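Local coordinates for protein enoyl-CoA hydratase (Thermus thermophilus, PDB 1WZ8) that probably catalyses the reversible hydration of 2-enoyl-CoA thioesters to 3-hydroxyacyl-CoA, as a hexameric member of the crotonase (enoyl-CoA hydratase/isomerase) family, at residues A[3-8]-A[47-52]; A[34-39]-A[70-75]; A[59-64]-A[108-113]; A[131-136]-A[176-181]; A[137-142]-A[167-172]. All blocks are in the same frame, centred on the assembly; numbering follows the deposited sequence.

Contact 1 of 5, residues A[3-8]-A[47-52]; sequences ASLEAR and RDLEAV
Leu5 on helix 3-8 and Asp48 near the end of helix 36-49 mark the nearest approach of the two backbones, their CA atoms 8.0 Å apart, a spacing that leaves the joining to side chains. In this crotonase-fold chain the pairing lays the N-terminal helix against the last turn of helix 36-49, near the protein surface. Leu5 supplies the apolar part. Its CG stands anti to the carbonyl carbon (chi1 -72°), and from there the two methyls part company: CD1 meets Val52 CG2 at 3.6 Å and Leu49 CD2 at 4.0 Å, whereas CD2 lies against the CB of Asp48. Leu5 and Leu49 cross at about a right angle, and the one methyl CD1 touches both Leu49 and Val52. Leucine suits this buried place, since Leu49 continues inward to Leu22 and Ile24 of strand 21-26.

Farther out, where solvent is nearer, the chemistry turns ionic. Arg8 is bent at its third torsion and forms a salt bridge with Asp48, with guanidinium and carboxylate turned 79° to each other. Asp48 OD2 has a second partner, the hydroxyl of Tyr9, so that one oxygen holds two consecutive residues, Arg8 and Tyr9. Arg8 NH2 reaches this oxygen at 2.9 Å, within its own guanidinium plane and on the syn side of the carboxylate but tilted out of its plane, in a nearly straight bond of 169°.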
# COMPACT_ATOMS: atom_id res chain seq x y z
N ALA A 3 18.51 -7.83 37.57
CA ALA A 3 19.75 -7.16 37.95
C ALA A 3 20.49 -6.55 36.76
O ALA A 3 20.90 -5.39 36.80
CB ALA A 3 20.66 -8.13 38.69
N SER A 4 20.65 -7.33 35.70
CA SER A 4 21.35 -6.85 34.51
C SER A 4 20.62 -5.70 33.83
O SER A 4 21.25 -4.80 33.28
CB SER A 4 21.56 -8.00 33.52
OG SER A 4 22.45 -8.96 34.04
N LEU A 5 19.29 -5.74 33.86
CA LEU A 5 18.50 -4.67 33.25
C LEU A 5 18.55 -3.43 34.14
O LEU A 5 18.82 -2.33 33.66
CB LEU A 5 17.04 -5.11 33.07
CG LEU A 5 16.73 -6.14 31.98
CD1 LEU A 5 15.26 -6.52 32.04
CD2 LEU A 5 17.08 -5.56 30.62
N GLU A 6 18.28 -3.62 35.42
CA GLU A 6 18.30 -2.52 36.38
C GLU A 6 19.66 -1.83 36.30
O GLU A 6 19.75 -0.61 36.32
CB GLU A 6 18.07 -3.05 37.80
CG GLU A 6 16.65 -3.55 38.05
CD GLU A 6 15.73 -2.46 38.59
OE1 GLU A 6 16.11 -1.27 38.51
OE2 GLU A 6 14.63 -2.79 39.09
N ALA A 7 20.71 -2.64 36.20
CA ALA A 7 22.08 -2.13 36.13
C ALA A 7 22.35 -1.30 34.87
O ALA A 7 23.17 -0.38 34.91
CB ALA A 7 23.07 -3.29 36.20
N ARG A 8 21.67 -1.61 33.78
CA ARG A 8 21.87 -0.92 32.51
C ARG A 8 20.90 0.21 32.18
O ARG A 8 21.18 1.03 31.30
CB ARG A 8 21.86 -1.93 31.37
CG ARG A 8 23.10 -2.82 31.30
CD ARG A 8 22.87 -4.01 30.37
NE ARG A 8 22.17 -3.63 29.14
CZ ARG A 8 22.62 -2.74 28.26
NH1 ARG A 8 23.78 -2.13 28.45
NH2 ARG A 8 21.90 -2.46 27.18
N ARG A 47 14.67 -3.84 22.98
CA ARG A 47 15.58 -4.79 22.34
C ARG A 47 16.10 -5.82 23.34
O ARG A 47 16.14 -7.01 23.05
CB ARG A 47 16.76 -4.05 21.71
CG ARG A 47 16.44 -3.40 20.38
CD ARG A 47 17.52 -2.42 19.98
NE ARG A 47 16.99 -1.07 19.88
CZ ARG A 47 17.62 0.02 20.31
NH1 ARG A 47 18.81 -0.09 20.88
NH2 ARG A 47 17.05 1.21 20.18
N ASP A 48 16.50 -5.34 24.52
CA ASP A 48 17.01 -6.24 25.54
C ASP A 48 15.92 -7.06 26.22
O ASP A 48 16.18 -8.15 26.73
CB ASP A 48 17.78 -5.44 26.60
CG ASP A 48 19.01 -4.75 26.02
OD1 ASP A 48 19.69 -5.36 25.17
OD2 ASP A 48 19.30 -3.61 26.43
N LEU A 49 14.69 -6.56 26.21
CA LEU A 49 13.59 -7.28 26.83
C LEU A 49 13.32 -8.61 26.13
O LEU A 49 12.83 -9.55 26.74
CB LEU A 49 12.31 -6.43 26.84
CG LEU A 49 12.32 -5.23 27.78
CD1 LEU A 49 10.97 -4.53 27.73
CD2 LEU A 49 12.64 -5.68 29.20
N GLU A 50 13.63 -8.66 24.84
CA GLU A 50 13.42 -9.88 24.06
C GLU A 50 14.25 -11.02 24.63
O GLU A 50 13.92 -12.19 24.43
CB GLU A 50 13.80 -9.64 22.60
CG GLU A 50 12.89 -8.66 21.88
CD GLU A 50 13.33 -8.39 20.45
OE1 GLU A 50 14.42 -7.80 20.26
OE2 GLU A 50 12.59 -8.77 19.52
N ALA A 51 15.32 -10.68 25.34
CA ALA A 51 16.19 -11.69 25.92
C ALA A 51 15.67 -12.25 27.24
O ALA A 51 15.95 -13.39 27.59
CB ALA A 51 17.59 -11.11 26.13
N VAL A 52 14.90 -11.44 27.97
CA VAL A 52 14.35 -11.88 29.25
C VAL A 52 13.35 -13.02 29.10
O VAL A 52 12.33 -12.88 28.43
CB VAL A 52 13.67 -10.72 30.00
CG1 VAL A 52 13.12 -11.21 31.32
CG2 VAL A 52 14.66 -9.59 30.22

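Contact 2 of 5, residues A[34-39]-A[70-75]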
# COMPACT_ATOMS: atom_id res chain seq x y z
N MET A 34 10.67 13.53 30.38
CA MET A 34 11.81 12.69 30.04
C MET A 34 13.12 13.36 29.70
O MET A 34 13.23 14.06 28.69
CB MET A 34 11.44 11.78 28.87
CG MET A 34 10.19 10.95 29.07
SD MET A 34 9.83 10.11 27.52
CE MET A 34 8.28 9.27 27.92
N PRO A 35 14.15 13.17 30.54
CA PRO A 35 15.45 13.78 30.25
C PRO A 35 16.04 12.91 29.13
O PRO A 35 15.52 11.84 28.84
CB PRO A 35 16.22 13.59 31.56
CG PRO A 35 15.14 13.58 32.59
CD PRO A 35 14.09 12.71 31.94
N PRO A 36 17.12 13.37 28.48
CA PRO A 36 17.74 12.60 27.40
C PRO A 36 17.94 11.11 27.71
O PRO A 36 17.58 10.24 26.91
CB PRO A 36 19.06 13.32 27.17
CG PRO A 36 18.70 14.74 27.45
CD PRO A 36 17.83 14.64 28.69
N ALA A 37 18.50 10.82 28.88
CA ALA A 37 18.77 9.43 29.26
C ALA A 37 17.53 8.56 29.35
O ALA A 37 17.55 7.40 28.93
CB ALA A 37 19.52 9.40 30.59
N LEU A 38 16.45 9.10 29.91
CA LEU A 38 15.22 8.33 30.05
C LEU A 38 14.55 8.08 28.71
O LEU A 38 14.06 6.98 28.44
CB LEU A 38 14.24 9.04 30.99
CG LEU A 38 12.94 8.27 31.26
CD1 LEU A 38 13.25 6.93 31.90
CD2 LEU A 38 12.04 9.09 32.16
N HIS A 39 14.54 9.09 27.85
CA HIS A 39 13.94 8.92 26.53
C HIS A 39 14.65 7.80 25.77
O HIS A 39 14.00 6.93 25.19
CB HIS A 39 14.02 10.24 25.75
CG HIS A 39 13.37 10.17 24.40
ND1 HIS A 39 14.08 9.93 23.25
CD2 HIS A 39 12.07 10.29 24.03
CE1 HIS A 39 13.25 9.91 22.22
NE2 HIS A 39 12.02 10.12 22.67
N GLY A 70 5.96 13.96 28.71
CA GLY A 70 6.74 13.96 27.49
C GLY A 70 8.19 14.40 27.65
O GLY A 70 8.72 14.42 28.77
N GLY A 71 8.83 14.76 26.54
CA GLY A 71 10.22 15.20 26.59
C GLY A 71 10.41 16.43 27.45
O GLY A 71 9.60 17.35 27.42
N SER A 72 11.50 16.45 28.21
CA SER A 72 11.80 17.58 29.09
C SER A 72 12.41 18.74 28.31
O SER A 72 12.85 18.56 27.17
CB SER A 72 12.79 17.15 30.18
OG SER A 72 14.06 16.88 29.61
N PHE A 73 12.44 19.92 28.92
CA PHE A 73 13.01 21.09 28.28
C PHE A 73 14.47 20.82 27.93
O PHE A 73 14.95 21.23 26.87
CB PHE A 73 12.94 22.31 29.20
CG PHE A 73 11.58 22.95 29.28
CD1 PHE A 73 10.99 23.49 28.15
CD2 PHE A 73 10.91 23.02 30.50
CE1 PHE A 73 9.73 24.10 28.22
CE2 PHE A 73 9.65 23.63 30.58
CZ PHE A 73 9.07 24.17 29.45
N GLY A 74 15.15 20.11 28.82
CA GLY A 74 16.55 19.78 28.59
C GLY A 74 16.75 18.99 27.31
O GLY A 74 17.65 19.29 26.52
N LEU A 75 15.91 17.99 27.11
CA LEU A 75 16.00 17.15 25.93
C LEU A 75 15.74 17.96 24.66
O LEU A 75 16.47 17.84 23.67
CB LEU A 75 14.98 16.01 26.03
CG LEU A 75 14.85 15.08 24.82
CD1 LEU A 75 16.22 14.58 24.37
CD2 LEU A 75 13.95 13.93 25.19
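Leu75 and Ser72 are turned onto the 34-39 segment by their first torsions: Leu75 CG stands anti to the backbone N (chi1 175°), while Ser72 OG sits between the backbone N and the carbonyl carbon (chi1 68°). From Leu75 CG the methyls diverge, CD1 lying 4.0 Å from Pro36 CG and CD2 3.7 Å from His39 CB; a forked side chain suits a place between a proline and an aromatic ring. His39 is tied through ND1 to Glu92. The backbones meet in a single bridge. Met34 N donates to Gly70 O at 2.7 Å, and Met34 O accepts from Ser72 N at 3.0 Å, the donor lying above the carbonyl plane. The side chain of Ser72 turns back on its own helix, OG accepting from Leu75 N at 3.3 Å. An alanine in place of Ser72 would probably leave Leu75 N without its capping acceptor and fray the start of the helix. Pro35 and Ser72 both hold N-cap positions. A bound 2-methyl-2,4-pentanediol about 4 Å from the Leu75 side chain is consistent with a place beside the acyl-CoA pocket, which in the crotonase fold is usually lined partly by the loop leading into helix 73-81.

Contact 3 of 5, residues A[59-64]-A[108-113]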
# COMPACT_ATOMS: atom_id res chain seq x y z
N LEU A 59 3.94 -4.39 31.60
CA LEU A 59 3.09 -3.36 32.17
C LEU A 59 3.92 -2.10 32.35
O LEU A 59 4.95 -2.13 33.03
CB LEU A 59 2.52 -3.82 33.51
CG LEU A 59 1.68 -2.80 34.30
CD1 LEU A 59 0.51 -2.33 33.44
CD2 LEU A 59 1.18 -3.44 35.60
N LEU A 60 3.49 -1.00 31.75
CA LEU A 60 4.21 0.26 31.85
C LEU A 60 3.51 1.20 32.82
O LEU A 60 2.29 1.36 32.77
CB LEU A 60 4.31 0.92 30.48
CG LEU A 60 5.07 0.15 29.41
CD1 LEU A 60 4.94 0.88 28.07
CD2 LEU A 60 6.54 0.02 29.82
N ARG A 61 4.29 1.84 33.68
CA ARG A 61 3.74 2.77 34.65
C ARG A 61 4.79 3.82 34.98
O ARG A 61 5.98 3.52 35.04
CB ARG A 61 3.32 2.05 35.93
CG ARG A 61 2.59 2.94 36.93
CD ARG A 61 2.37 2.26 38.28
NE ARG A 61 1.39 2.99 39.09
CZ ARG A 61 1.00 2.61 40.31
NH1 ARG A 61 1.50 1.52 40.86
NH2 ARG A 61 0.10 3.33 40.97
N GLY A 62 4.34 5.05 35.19
CA GLY A 62 5.25 6.12 35.55
C GLY A 62 5.30 6.19 37.06
O GLY A 62 4.32 5.86 37.72
N GLU A 63 6.43 6.60 37.62
CA GLU A 63 6.55 6.68 39.07
C GLU A 63 5.79 7.90 39.58
O GLU A 63 5.55 8.85 38.85
CB GLU A 63 8.03 6.80 39.46
CG GLU A 63 8.27 6.59 40.95
CD GLU A 63 9.11 7.69 41.56
OE1 GLU A 63 8.66 8.85 41.55
OE2 GLU A 63 10.23 7.38 42.04
N GLY A 64 5.39 7.85 40.85
CA GLY A 64 4.68 8.96 41.45
C GLY A 64 3.22 9.12 41.06
O GLY A 64 2.65 10.20 41.23
N VAL A 108 0.87 -3.38 28.17
CA VAL A 108 -0.23 -2.64 28.76
C VAL A 108 0.33 -1.38 29.41
O VAL A 108 1.38 -1.43 30.04
CB VAL A 108 -0.95 -3.47 29.85
CG1 VAL A 108 -2.08 -2.66 30.47
CG2 VAL A 108 -1.47 -4.78 29.26
N ALA A 109 -0.38 -0.27 29.26
CA ALA A 109 0.06 0.98 29.87
C ALA A 109 -0.96 1.47 30.89
O ALA A 109 -2.15 1.56 30.60
CB ALA A 109 0.27 2.04 28.80
N ALA A 110 -0.49 1.76 32.10
CA ALA A 110 -1.36 2.28 33.16
C ALA A 110 -1.15 3.79 33.07
O ALA A 110 -0.26 4.35 33.71
CB ALA A 110 -0.91 1.76 34.52
N VAL A 111 -1.98 4.44 32.26
CA VAL A 111 -1.85 5.88 32.03
C VAL A 111 -2.54 6.71 33.10
O VAL A 111 -3.74 6.99 33.03
CB VAL A 111 -2.42 6.23 30.64
CG1 VAL A 111 -1.95 7.61 30.23
CG2 VAL A 111 -1.98 5.18 29.63
N GLU A 112 -1.76 7.12 34.09
CA GLU A 112 -2.26 7.91 35.21
C GLU A 112 -2.05 9.41 35.05
O GLU A 112 -0.96 9.87 34.72
CB GLU A 112 -1.57 7.46 36.50
CG GLU A 112 -1.78 6.01 36.87
CD GLU A 112 -0.91 5.58 38.04
OE1 GLU A 112 0.33 5.53 37.87
OE2 GLU A 112 -1.46 5.30 39.13
N LYS A 113 -3.13 10.16 35.28
CA LYS A 113 -3.13 11.62 35.24
C LYS A 113 -2.73 12.37 33.98
O LYS A 113 -3.47 13.24 33.52
CB LYS A 113 -2.28 12.16 36.40
CG LYS A 113 -2.75 11.73 37.77
CD LYS A 113 -1.96 12.43 38.86
CE LYS A 113 -2.38 11.94 40.24
NZ LYS A 113 -2.17 10.47 40.36
O HOH W 1 1.40 5.76 35.36
O HOH W 2 2.51 5.44 39.58
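Glu112 OE1 is gripped by three groups, two waters and Arg61 NE, the last at 3.0 Å. The arginine comes side-on, using two nitrogens on two oxygens, for its NH2 also donates to Glu112 OE2 at 3.1 Å. NE approaches from above the carboxylate plane while staying in the plane of its own guanidinium, and its bond is nearly straight (176°); the two flat groups are 46° apart. The chain of Arg61 is extended from CG to NE, giving it the length to reach Glu112 beyond the last paired residues. Both waters donate to OE1, water 1 at 2.7 Å. Water 1 also accepts from Gly62 N and donates to Ala110 O, and water 2 donates to Gly62 O, so together they fill in for direct bonds where the strands part.

Before that point the strands are regularly parallel. Val108 O accepts from Leu60 N at 2.7 Å, and Leu60 O from Ala110 N at 2.9 Å. Leu59 CD1 packs on Val108 CG1 at 4.0 Å; beta-branched valine and bulky leucine both suit the buried sheet, while small Ala110 tucks its CB beside Leu60 O.

Strands 57-62 and 107-111 are the neighbouring strands of a beta-alpha-beta crossover, with helices 73-81 and 83-102 in the connection. Helix 195-207 covers the face with Leu59 and Val108, its Tyr196 making a cation-pi contact with Arg61; Leu122 of helix 118-125 meets Leu60 on the other face, and strand 21-26 bonds to the far side of 57-62.

Contact 4 of 5, residues A[131-136]-A[176-181]; sequences VGKGTR and TGEEAE
Glu178, followed outward from its backbone, meets Lys133 at both ends. Its CB rests 3.7 Å from Lys133 O; CG then stands anti to the backbone N (chi1 -170°) and the chain runs on extended through CD. At the tip, OE2 comes within 4.3 Å of Lys133 CD and lies 4.6 Å from Lys133 NZ, an attraction of opposite charges beyond salt-bridge range, while OE1 makes a long, weak ion pair with Arg182. Lys133 NZ makes a weak hydrogen bond to Ala189 O. Long, flexible charged chains suit this partly exposed border.

The inner part belongs to the backbone. Glu178 N donates to Lys133 O at 3.1 Å, and Gly177 N makes a weak bond to Thr135 O. Gly177 is pressed close: its CA lies 3.4 Å from Val131 CG2, tighter than usual for carbons, and 3.1 Å from Gly132 O in a CA-H...O contact. A CB at this position would collide with both, so glycine alone fits.

Residues 132-135 form a type I beta turn, steadied by Gly132 N donating to Thr135 OG1 at 2.8 Å. It joins strand 128-132 of the main sheet to strand 136-138 of the small one, and the N-terminus of helix 177-183 sits against it. That helix opens with a capping box: Thr176 N donates to Glu179 OE1 at 3.0 Å, and Glu179 N returns a bond to the less surely placed Thr176 OG1.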
# COMPACT_ATOMS: atom_id res chain seq x y z
N VAL A 131 -6.82 4.19 30.97
CA VAL A 131 -6.70 5.56 31.45
C VAL A 131 -7.75 5.86 32.51
O VAL A 131 -8.68 5.08 32.71
CB VAL A 131 -6.89 6.59 30.30
CG1 VAL A 131 -5.91 6.30 29.18
CG2 VAL A 131 -8.33 6.57 29.79
N GLY A 132 -7.56 6.99 33.19
CA GLY A 132 -8.52 7.40 34.19
C GLY A 132 -9.53 8.28 33.48
O GLY A 132 -9.21 8.89 32.46
N LYS A 133 -10.75 8.35 34.00
CA LYS A 133 -11.76 9.19 33.38
C LYS A 133 -11.27 10.64 33.28
O LYS A 133 -11.59 11.35 32.33
CB LYS A 133 -13.06 9.14 34.18
CG LYS A 133 -13.70 7.77 34.19
CD LYS A 133 -15.05 7.79 34.88
CE LYS A 133 -15.69 6.41 34.82
NZ LYS A 133 -15.74 5.92 33.42
N GLY A 134 -10.47 11.05 34.27
CA GLY A 134 -9.95 12.40 34.29
C GLY A 134 -8.54 12.60 33.78
O GLY A 134 -7.99 13.70 33.85
N THR A 135 -7.94 11.54 33.25
CA THR A 135 -6.58 11.65 32.72
C THR A 135 -6.56 12.66 31.58
O THR A 135 -7.53 12.78 30.83
CB THR A 135 -6.09 10.28 32.17
OG1 THR A 135 -6.09 9.32 33.24
CG2 THR A 135 -4.67 10.39 31.61
N ARG A 136 -5.46 13.40 31.45
CA ARG A 136 -5.33 14.39 30.38
C ARG A 136 -4.43 13.82 29.29
O ARG A 136 -3.27 13.50 29.55
CB ARG A 136 -4.71 15.69 30.93
CG ARG A 136 -4.58 16.81 29.90
CD ARG A 136 -4.26 18.14 30.57
NE ARG A 136 -2.85 18.27 30.93
CZ ARG A 136 -1.93 18.84 30.15
NH1 ARG A 136 -2.28 19.34 28.97
NH2 ARG A 136 -0.67 18.92 30.56
N THR A 176 -10.02 14.09 27.66
CA THR A 176 -10.05 13.51 28.99
C THR A 176 -9.99 12.01 28.71
O THR A 176 -10.31 11.58 27.59
CB THR A 176 -11.36 13.82 29.73
OG1 THR A 176 -12.45 13.22 29.02
CG2 THR A 176 -11.61 15.33 29.82
N GLY A 177 -9.59 11.21 29.69
CA GLY A 177 -9.54 9.77 29.46
C GLY A 177 -10.90 9.25 29.03
O GLY A 177 -11.00 8.39 28.15
N GLU A 178 -11.95 9.77 29.65
CA GLU A 178 -13.32 9.37 29.33
C GLU A 178 -13.65 9.64 27.87
O GLU A 178 -14.22 8.79 27.18
CB GLU A 178 -14.30 10.11 30.22
CG GLU A 178 -15.72 9.60 30.14
CD GLU A 178 -16.68 10.46 30.92
OE1 GLU A 178 -16.90 11.62 30.51
OE2 GLU A 178 -17.22 9.99 31.95
N GLU A 179 -13.32 10.84 27.40
CA GLU A 179 -13.58 11.19 26.01
C GLU A 179 -12.71 10.32 25.09
O GLU A 179 -13.17 9.85 24.06
CB GLU A 179 -13.26 12.67 25.76
CG GLU A 179 -14.00 13.62 26.69
CD GLU A 179 -13.63 15.08 26.48
OE1 GLU A 179 -12.42 15.39 26.41
OE2 GLU A 179 -14.55 15.91 26.39
N ALA A 180 -11.47 10.09 25.48
CA ALA A 180 -10.57 9.28 24.66
C ALA A 180 -11.11 7.86 24.44
O ALA A 180 -10.99 7.32 23.34
CB ALA A 180 -9.18 9.23 25.28
N GLU A 181 -11.69 7.26 25.47
CA GLU A 181 -12.24 5.91 25.32
C GLU A 181 -13.46 5.92 24.40
O GLU A 181 -13.65 5.01 23.58
CB GLU A 181 -12.63 5.33 26.70
CG GLU A 181 -13.11 3.87 26.66
CD GLU A 181 -14.58 3.73 26.28
OE1 GLU A 181 -14.96 2.65 25.77
OE2 GLU A 181 -15.36 4.68 26.51

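Contact 5 of 5, residues A[137-142]-A[167-172]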
# COMPACT_ATOMS: atom_id res chain seq x y z
N LEU A 137 -4.97 13.69 28.07
CA LEU A 137 -4.20 13.16 26.95
C LEU A 137 -4.06 14.26 25.90
O LEU A 137 -5.06 14.79 25.40
CB LEU A 137 -4.90 11.94 26.35
CG LEU A 137 -5.24 10.83 27.35
CD1 LEU A 137 -5.97 9.70 26.64
CD2 LEU A 137 -3.97 10.31 28.01
N LEU A 138 -2.83 14.59 25.55
CA LEU A 138 -2.59 15.66 24.59
C LEU A 138 -1.31 15.45 23.78
O LEU A 138 -0.26 15.14 24.32
CB LEU A 138 -2.51 16.99 25.33
CG LEU A 138 -2.24 18.30 24.59
CD1 LEU A 138 -3.34 18.61 23.60
CD2 LEU A 138 -2.13 19.40 25.61
N ASP A 139 -1.42 15.60 22.47
CA ASP A 139 -0.26 15.45 21.61
C ASP A 139 0.67 16.60 22.02
O ASP A 139 1.83 16.39 22.36
CB ASP A 139 -0.65 15.59 20.15
CG ASP A 139 0.55 15.57 19.24
OD1 ASP A 139 1.08 14.48 18.96
OD2 ASP A 139 0.97 16.67 18.81
N GLY A 140 0.14 17.82 21.96
CA GLY A 140 0.87 19.01 22.38
C GLY A 140 1.96 19.62 21.51
O GLY A 140 2.49 20.67 21.86
N HIS A 141 2.29 19.00 20.38
CA HIS A 141 3.37 19.51 19.53
C HIS A 141 3.07 20.88 18.89
O HIS A 141 3.91 21.76 18.82
CB HIS A 141 3.65 18.47 18.44
CG HIS A 141 4.33 17.27 19.05
ND1 HIS A 141 3.68 16.12 19.36
CD2 HIS A 141 5.67 17.12 19.40
CE1 HIS A 141 4.61 15.29 19.87
NE2 HIS A 141 5.82 15.87 19.91
N LEU A 142 1.85 21.08 18.39
CA LEU A 142 1.50 22.34 17.76
C LEU A 142 1.65 23.51 18.73
O LEU A 142 1.96 24.63 18.32
CB LEU A 142 0.07 22.28 17.22
CG LEU A 142 -0.10 21.59 15.85
CD1 LEU A 142 0.65 22.39 14.79
CD2 LEU A 142 0.44 20.17 15.91
N TYR A 167 -8.77 17.28 14.33
CA TYR A 167 -9.30 18.24 15.29
C TYR A 167 -8.42 18.36 16.54
O TYR A 167 -8.06 19.46 16.95
CB TYR A 167 -10.71 17.84 15.70
CG TYR A 167 -11.34 18.79 16.69
CD1 TYR A 167 -11.80 20.05 16.29
CD2 TYR A 167 -11.48 18.43 18.03
CE1 TYR A 167 -12.38 20.92 17.21
CE2 TYR A 167 -12.06 19.29 18.95
CZ TYR A 167 -12.51 20.54 18.54
OH TYR A 167 -13.10 21.39 19.44
N HIS A 168 -8.07 17.23 17.14
CA HIS A 168 -7.26 17.26 18.35
C HIS A 168 -5.78 17.54 18.14
O HIS A 168 -5.14 18.15 18.99
CB HIS A 168 -7.46 15.96 19.14
CG HIS A 168 -8.81 15.86 19.79
ND1 HIS A 168 -9.16 16.59 20.91
CD2 HIS A 168 -9.93 15.19 19.41
CE1 HIS A 168 -10.43 16.38 21.19
NE2 HIS A 168 -10.92 15.54 20.30
N LEU A 169 -5.25 17.11 17.00
CA LEU A 169 -3.84 17.32 16.70
C LEU A 169 -3.52 18.72 16.17
O LEU A 169 -2.50 19.31 16.54
CB LEU A 169 -3.35 16.25 15.71
CG LEU A 169 -3.42 14.80 16.20
CD1 LEU A 169 -3.09 13.87 15.04
CD2 LEU A 169 -2.46 14.57 17.36
N LEU A 170 -4.37 19.25 15.30
CA LEU A 170 -4.13 20.57 14.73
C LEU A 170 -4.46 21.72 15.68
O LEU A 170 -3.83 22.78 15.63
CB LEU A 170 -4.92 20.75 13.43
CG LEU A 170 -4.59 19.85 12.24
CD1 LEU A 170 -5.50 20.22 11.08
CD2 LEU A 170 -3.13 20.03 11.83
N LEU A 171 -5.45 21.53 16.55
CA LEU A 171 -5.87 22.57 17.48
C LEU A 171 -5.25 22.44 18.86
O LEU A 171 -5.40 23.32 19.71
CB LEU A 171 -7.39 22.58 17.61
CG LEU A 171 -8.17 23.16 16.43
CD1 LEU A 171 -9.65 22.95 16.65
CD2 LEU A 171 -7.86 24.65 16.30
N ASN A 172 -4.55 21.33 19.09
CA ASN A 172 -3.92 21.09 20.37
C ASN A 172 -5.00 21.00 21.45
O ASN A 172 -4.81 21.46 22.57
CB ASN A 172 -2.95 22.23 20.68
CG ASN A 172 -1.80 21.79 21.54
OD1 ASN A 172 -0.89 21.10 21.07
ND2 ASN A 172 -1.83 22.18 22.80
O HOH W 3 -3.86 16.25 21.06
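Asn172 presses its side-chain oxygen against a glycine: OD1 lies 3.0 Å from Gly140 CA, with no direct hydrogen bond between the segments. Both residues have positive phi, a conformation that glycine and asparagine tolerate better than most. OD1 is weakly bonded to Arg143 N, and the amide side of the group lies across Leu138, with ND2 4.0 Å from its CD1.

A water spans the gap instead, accepting from Asp139 N and donating to His168 O. Around it aliphatic groups close on polar backbone and side-chain atoms: Leu142 CD2 lies 3.1 Å from Leu169 O, and Leu169 CD2 3.5 Å from Asp139 CB, Asp139 and Leu169 crossing at about a right angle. Leu142 also meets Leu214 of a neighbouring subunit.

Asp139 CG stands anti to the backbone N (chi1 175°), and its carboxylate oxygens meet His141. OD2 accepts from His141 N at 3.1 Å, an Asx turn that starts helix 141-144, and OD1 accepts from ring atom ND1 at 3.1 Å, nearly in the ring plane. An alanine in place of Asp139 keeps the CB contact with Leu169, but would probably leave His141 ND1 and N without their acceptors and the ring freer to turn. His141 NE2 is hydrogen-bonded to a bound 2-methyl-2,4-pentanediol, probably from the crystallisation liquor, which is consistent with a ring held at ND1 while NE2 faces a pocket.

How the contacts relate
Contacts 2, 3 and 5 are largely buried, whereas contacts 1 and 4 are only partly buried and bring charged side chains to their outer sides. Contacts 1 and 2 share helix 36-49, one near each end: the first joins it by side chains, the second by backbone bonds of Met34 and the packing of Leu75. Contacts 3 and 4 meet on the main sheet, touching through Val111 and Val131 and probably by a hydrogen bond from Arg136 N to Lys113 O. Leu137 links contacts 4 and 5, its CD1 lying 3.5 Å from Ala180 CB. Contact 3 combines parallel strand bonds with an ion pair and waters, whereas contact 5 joins by close packing and one water; contacts 2 and 5 each lie near a bound diol.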